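Local atomic coordinates of biofilm-surface layer protein A (Bacillus subtilis, PDB entry 4BHU), a protein that self-polymerizes into a stable, water-repellent layer on the surface of biofilms and is required for complex colony architecture. Residues E19-I25 / N93-A99; G100-A106 / A119-V125. The protein carries 1 engineered substitution. All coordinates share one frame; numbering follows the deposited sequence.

Contact 1. Residues E19-I25 / N93-A99; sequences EWSFSDI and NKTLPAA
Ser23 and Lys94 form an antiparallel hydrogen-bonded pair, each amide N-H donating to the other's carbonyl oxygen, and main-chain bonds of this kind hold the middle of the pairing. Beyond the strands proper the pairing persists: Leu96 N points almost straight at Ser21 O (2.9 Å, 177° at the hydrogen), and Trp20 N reaches Leu96 O at 2.7 Å from above the carbonyl plane.

Two carboxylates extend this pattern at its ends. Asp24 OD1 receives Asn93 N at 2.8 Å, nearly in line with its own C-O bond; with Asn93 and Lys94 both set against Ser23, the strand edge carries a G1 beta bulge, stitched here by a side chain. At the other end Ala99 N approaches Glu19 OE1 at 3.1 Å, 52° out of the carboxylate plane.

Packing of side chains is found in two places. The six-membered part of the Trp20 indole lies over the Pro97-Ala98 peptide, with Ala98 N above one face, displaced toward the rim, and CZ2 3.7 Å from Ala98 CB. Placing CG beside the backbone N (chi1 -49°) swings this ring back across the partner chain. Elsewhere, Ile25 CD1 touches Lys94 CG at 3.9 Å and Leu96 CD2 at 4.2 Å, while the Lys94 chain bends at chi2 and carries NZ off to a salt bridge with Asp54.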
# COMPACT_ATOMS: atom_id res chain seq x y z
N GLU I 19 -49.60 11.96 -31.68
CA GLU I 19 -50.17 10.75 -31.09
C GLU I 19 -50.19 9.60 -32.09
O GLU I 19 -50.65 9.76 -33.21
CB GLU I 19 -51.58 11.03 -30.56
CG GLU I 19 -52.59 11.52 -31.62
CD GLU I 19 -53.99 11.66 -31.05
OE1 GLU I 19 -54.27 11.05 -30.00
OE2 GLU I 19 -54.83 12.39 -31.65
N TRP I 20 -49.66 8.46 -31.65
CA TRP I 20 -49.71 7.19 -32.36
C TRP I 20 -48.68 7.05 -33.47
O TRP I 20 -48.62 6.02 -34.14
CB TRP I 20 -51.13 6.87 -32.90
CG TRP I 20 -52.22 7.04 -31.89
CD1 TRP I 20 -53.31 7.86 -31.99
CD2 TRP I 20 -52.31 6.40 -30.61
NE1 TRP I 20 -54.08 7.76 -30.86
CE2 TRP I 20 -53.50 6.87 -30.00
CE3 TRP I 20 -51.52 5.47 -29.93
CZ2 TRP I 20 -53.90 6.45 -28.73
CZ3 TRP I 20 -51.93 5.04 -28.67
CH2 TRP I 20 -53.10 5.54 -28.08
N SER I 21 -47.83 8.07 -33.65
CA SER I 21 -46.73 7.97 -34.61
C SER I 21 -45.46 7.41 -33.98
O SER I 21 -45.24 7.55 -32.77
CB SER I 21 -46.44 9.33 -35.25
OG SER I 21 -46.53 10.38 -34.30
N PHE I 22 -44.62 6.77 -34.80
CA PHE I 22 -43.30 6.32 -34.36
C PHE I 22 -42.34 7.50 -34.22
O PHE I 22 -42.28 8.38 -35.10
CB PHE I 22 -42.70 5.32 -35.33
CG PHE I 22 -43.57 4.13 -35.59
CD1 PHE I 22 -44.50 4.15 -36.63
CD2 PHE I 22 -43.47 2.99 -34.81
CE1 PHE I 22 -45.30 3.05 -36.88
CE2 PHE I 22 -44.27 1.89 -35.06
CZ PHE I 22 -45.19 1.92 -36.09
N SER I 23 -41.58 7.53 -33.13
CA SER I 23 -40.64 8.61 -32.89
C SER I 23 -39.60 8.17 -31.85
O SER I 23 -39.51 6.99 -31.53
CB SER I 23 -41.39 9.87 -32.42
OG SER I 23 -40.55 11.02 -32.44
N ASP I 24 -38.82 9.13 -31.35
CA ASP I 24 -37.80 8.85 -30.34
C ASP I 24 -37.91 9.89 -29.24
O ASP I 24 -38.27 11.05 -29.50
CB ASP I 24 -36.38 8.94 -30.91
CG ASP I 24 -36.19 8.11 -32.17
OD1 ASP I 24 -36.35 6.88 -32.13
OD2 ASP I 24 -35.83 8.72 -33.20
N ILE I 25 -37.60 9.47 -28.02
CA ILE I 25 -37.60 10.36 -26.88
C ILE I 25 -36.24 10.31 -26.19
O ILE I 25 -35.58 9.25 -26.15
CB ILE I 25 -38.73 10.01 -25.88
CG1 ILE I 25 -40.07 9.81 -26.61
CG2 ILE I 25 -38.88 11.10 -24.80
CD1 ILE I 25 -40.26 8.39 -27.17
N ASN I 93 -37.46 4.39 -31.30
CA ASN I 93 -38.45 3.74 -32.16
C ASN I 93 -39.71 3.36 -31.36
O ASN I 93 -40.08 2.20 -31.31
CB ASN I 93 -37.82 2.49 -32.79
CG ASN I 93 -38.68 1.87 -33.89
OD1 ASN I 93 -39.52 2.54 -34.50
ND2 ASN I 93 -38.47 0.58 -34.15
N LYS I 94 -40.34 4.35 -30.74
CA LYS I 94 -41.51 4.13 -29.90
C LYS I 94 -42.80 4.61 -30.58
O LYS I 94 -42.77 5.52 -31.40
CB LYS I 94 -41.38 4.90 -28.59
CG LYS I 94 -40.16 4.54 -27.75
CD LYS I 94 -40.19 3.10 -27.30
CE LYS I 94 -38.91 2.71 -26.60
NZ LYS I 94 -38.95 1.30 -26.15
N THR I 95 -43.93 4.01 -30.21
CA THR I 95 -45.24 4.52 -30.58
C THR I 95 -45.72 5.58 -29.58
O THR I 95 -45.97 5.27 -28.41
CB THR I 95 -46.29 3.39 -30.62
OG1 THR I 95 -45.97 2.47 -31.67
CG2 THR I 95 -47.69 3.98 -30.84
N LEU I 96 -45.84 6.82 -30.01
CA LEU I 96 -46.31 7.85 -29.10
C LEU I 96 -47.76 7.56 -28.69
O LEU I 96 -48.58 7.23 -29.53
CB LEU I 96 -46.20 9.23 -29.72
CG LEU I 96 -44.79 9.77 -30.00
CD1 LEU I 96 -44.87 11.20 -30.53
CD2 LEU I 96 -43.91 9.71 -28.75
N PRO I 97 -48.08 7.73 -27.40
CA PRO I 97 -49.43 7.46 -26.89
C PRO I 97 -50.45 8.56 -27.23
O PRO I 97 -50.11 9.56 -27.88
CB PRO I 97 -49.22 7.43 -25.38
CG PRO I 97 -48.14 8.44 -25.18
CD PRO I 97 -47.20 8.23 -26.33
N ALA I 98 -51.68 8.40 -26.74
CA ALA I 98 -52.73 9.40 -26.96
C ALA I 98 -52.24 10.82 -26.65
O ALA I 98 -51.36 11.03 -25.82
CB ALA I 98 -53.96 9.07 -26.13
N ALA I 99 -52.82 11.80 -27.32
CA ALA I 99 -52.43 13.18 -27.13
C ALA I 99 -52.65 13.65 -25.70
O ALA I 99 -53.63 13.27 -25.03
CB ALA I 99 -53.18 14.10 -28.11

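Contact 2. Residues G100-A106 / A119-V125; sequences GTYTFRA and AEASIDV
Phe104 packs against Ile123 across a regular antiparallel hairpin, a good example of how alternation along paired strands sorts side chains onto two faces. From its CB, which passes Ala121 O at 3.8 Å, the ring is carried beside the backbone N (chi1 -63°); CD1 then skirts the same oxygen, which lies in the ring plane. Farther out CE1 meets Ile123 CG1 and CD1, both at 3.7 Å, and CZ lies 4.0 Å from that CD1, an edge-on approach. On the same face Tyr102 CD1 touches Val125 CG2 at 3.9 Å.

Polar groups take the other face. Thr103 OG1 and Ser122 OG are 2.9 Å apart in a side-chain hydrogen bond spanning a non-hydrogen-bonded pair, one whose backbones do not bond to each other. Arg105 runs alongside Glu120, but OE2 stands well out of the guanidinium plane, 3.8 Å from NE, in a long, purely electrostatic salt bridge; Tyr118 OH bonds that same OE2.

Eight backbone hydrogen bonds join the strands. Strand 39-43 flanks 100-109 on its other side, leaving 119-125 outermost in this sheet within the chain, and the apolar face turns toward strands 7-12 and 22-30 of a second sheet, where Phe104 touches Leu27 and Ile123 touches Ala10 and Ile12.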
# COMPACT_ATOMS: atom_id res chain seq x y z
N GLY I 100 -51.71 14.47 -25.23
CA GLY I 100 -51.71 14.97 -23.87
C GLY I 100 -50.30 15.34 -23.42
O GLY I 100 -49.33 15.18 -24.17
N THR I 101 -50.18 15.84 -22.20
CA THR I 101 -48.86 16.10 -21.63
C THR I 101 -48.46 14.89 -20.79
O THR I 101 -49.28 14.36 -20.02
CB THR I 101 -48.86 17.37 -20.78
OG1 THR I 101 -49.74 17.19 -19.66
CG2 THR I 101 -49.31 18.55 -21.59
N TYR I 102 -47.21 14.47 -20.95
CA TYR I 102 -46.66 13.31 -20.23
C TYR I 102 -45.41 13.71 -19.45
O TYR I 102 -44.48 14.30 -20.02
CB TYR I 102 -46.31 12.22 -21.23
CG TYR I 102 -47.52 11.59 -21.87
CD1 TYR I 102 -48.16 12.21 -22.94
CD2 TYR I 102 -48.03 10.37 -21.41
CE1 TYR I 102 -49.27 11.63 -23.53
CE2 TYR I 102 -49.12 9.79 -22.00
CZ TYR I 102 -49.75 10.42 -23.05
OH TYR I 102 -50.85 9.83 -23.64
N THR I 103 -45.41 13.39 -18.16
CA THR I 103 -44.35 13.79 -17.26
C THR I 103 -43.43 12.62 -16.88
O THR I 103 -43.89 11.55 -16.47
CB THR I 103 -44.91 14.40 -15.96
OG1 THR I 103 -45.79 15.49 -16.27
CG2 THR I 103 -43.77 14.89 -15.06
N PHE I 104 -42.13 12.87 -17.03
CA PHE I 104 -41.09 11.92 -16.70
C PHE I 104 -40.38 12.40 -15.44
O PHE I 104 -40.25 13.60 -15.21
CB PHE I 104 -40.07 11.82 -17.83
CG PHE I 104 -40.64 11.31 -19.12
CD1 PHE I 104 -41.35 12.16 -19.95
CD2 PHE I 104 -40.50 9.99 -19.48
CE1 PHE I 104 -41.88 11.69 -21.14
CE2 PHE I 104 -41.03 9.51 -20.67
CZ PHE I 104 -41.72 10.37 -21.50
N ARG I 105 -39.91 11.44 -14.65
CA ARG I 105 -39.25 11.71 -13.38
C ARG I 105 -37.92 10.97 -13.36
O ARG I 105 -37.74 9.94 -14.00
CB ARG I 105 -40.13 11.27 -12.20
CG ARG I 105 -41.45 12.03 -12.13
CD ARG I 105 -42.47 11.41 -11.18
NE ARG I 105 -43.69 12.22 -11.12
CZ ARG I 105 -44.68 12.17 -12.02
NH1 ARG I 105 -44.60 11.35 -13.06
NH2 ARG I 105 -45.74 12.95 -11.89
N ALA I 106 -36.97 11.52 -12.62
CA ALA I 106 -35.67 10.88 -12.50
C ALA I 106 -35.06 11.39 -11.22
O ALA I 106 -35.19 12.57 -10.88
CB ALA I 106 -34.78 11.21 -13.70
N ALA I 119 -36.07 15.19 -10.00
CA ALA I 119 -36.26 16.15 -11.10
C ALA I 119 -37.37 15.67 -12.06
O ALA I 119 -37.68 14.48 -12.09
CB ALA I 119 -34.98 16.35 -11.85
N GLU I 120 -37.93 16.61 -12.82
CA GLU I 120 -39.08 16.37 -13.71
C GLU I 120 -39.00 17.16 -14.99
O GLU I 120 -38.45 18.25 -15.03
CB GLU I 120 -40.37 16.85 -13.05
CG GLU I 120 -41.06 15.88 -12.16
CD GLU I 120 -42.38 16.45 -11.68
OE1 GLU I 120 -42.79 17.49 -12.24
OE2 GLU I 120 -42.98 15.89 -10.74
N ALA I 121 -39.61 16.61 -16.03
CA ALA I 121 -39.75 17.33 -17.29
C ALA I 121 -40.87 16.66 -18.08
O ALA I 121 -41.07 15.45 -17.96
CB ALA I 121 -38.46 17.32 -18.07
N SER I 122 -41.57 17.45 -18.89
CA SER I 122 -42.75 16.96 -19.62
C SER I 122 -42.58 17.08 -21.12
O SER I 122 -41.78 17.90 -21.58
CB SER I 122 -43.98 17.77 -19.21
OG SER I 122 -44.39 17.43 -17.90
N ILE I 123 -43.31 16.26 -21.86
CA ILE I 123 -43.44 16.43 -23.31
C ILE I 123 -44.92 16.56 -23.73
O ILE I 123 -45.82 16.04 -23.05
CB ILE I 123 -42.82 15.27 -24.12
CG1 ILE I 123 -43.43 13.94 -23.69
CG2 ILE I 123 -41.30 15.25 -23.99
CD1 ILE I 123 -42.95 12.76 -24.51
N ASP I 124 -45.16 17.25 -24.83
CA ASP I 124 -46.49 17.39 -25.41
C ASP I 124 -46.62 16.44 -26.60
O ASP I 124 -45.87 16.55 -27.57
CB ASP I 124 -46.72 18.82 -25.90
CG ASP I 124 -46.81 19.83 -24.77
OD1 ASP I 124 -47.33 19.50 -23.70
OD2 ASP I 124 -46.34 20.98 -24.97
N VAL I 125 -47.55 15.48 -26.53
CA VAL I 125 -47.84 14.64 -27.69
C VAL I 125 -49.03 15.24 -28.44
O VAL I 125 -50.10 15.45 -27.86
CB VAL I 125 -48.15 13.19 -27.28
CG1 VAL I 125 -48.59 12.38 -28.50
CG2 VAL I 125 -46.93 12.55 -26.62

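How the contacts relate
Contact 1 ties together two strands of the three-stranded sheet, 22-30 and 90-95, whereas contact 2 is a hairpin at one border of the five-stranded sheet. The two come in series along the chain, and residues 96-99 lead straight from the first sheet into strand 100-109 of the second. Their centres are 14 Å apart, yet they meet at this crossing: Pro97 CG lies 3.3 Å from Tyr102 CZ, and Val125 CG1 packs against Glu19 N. All four segments belong to the Biofilm surface layer A domain that makes up most of this fragment; its two facing antiparallel sheets agree with the E-set clan of immunoglobulin-like beta sandwiches, and the junction joins them at one end.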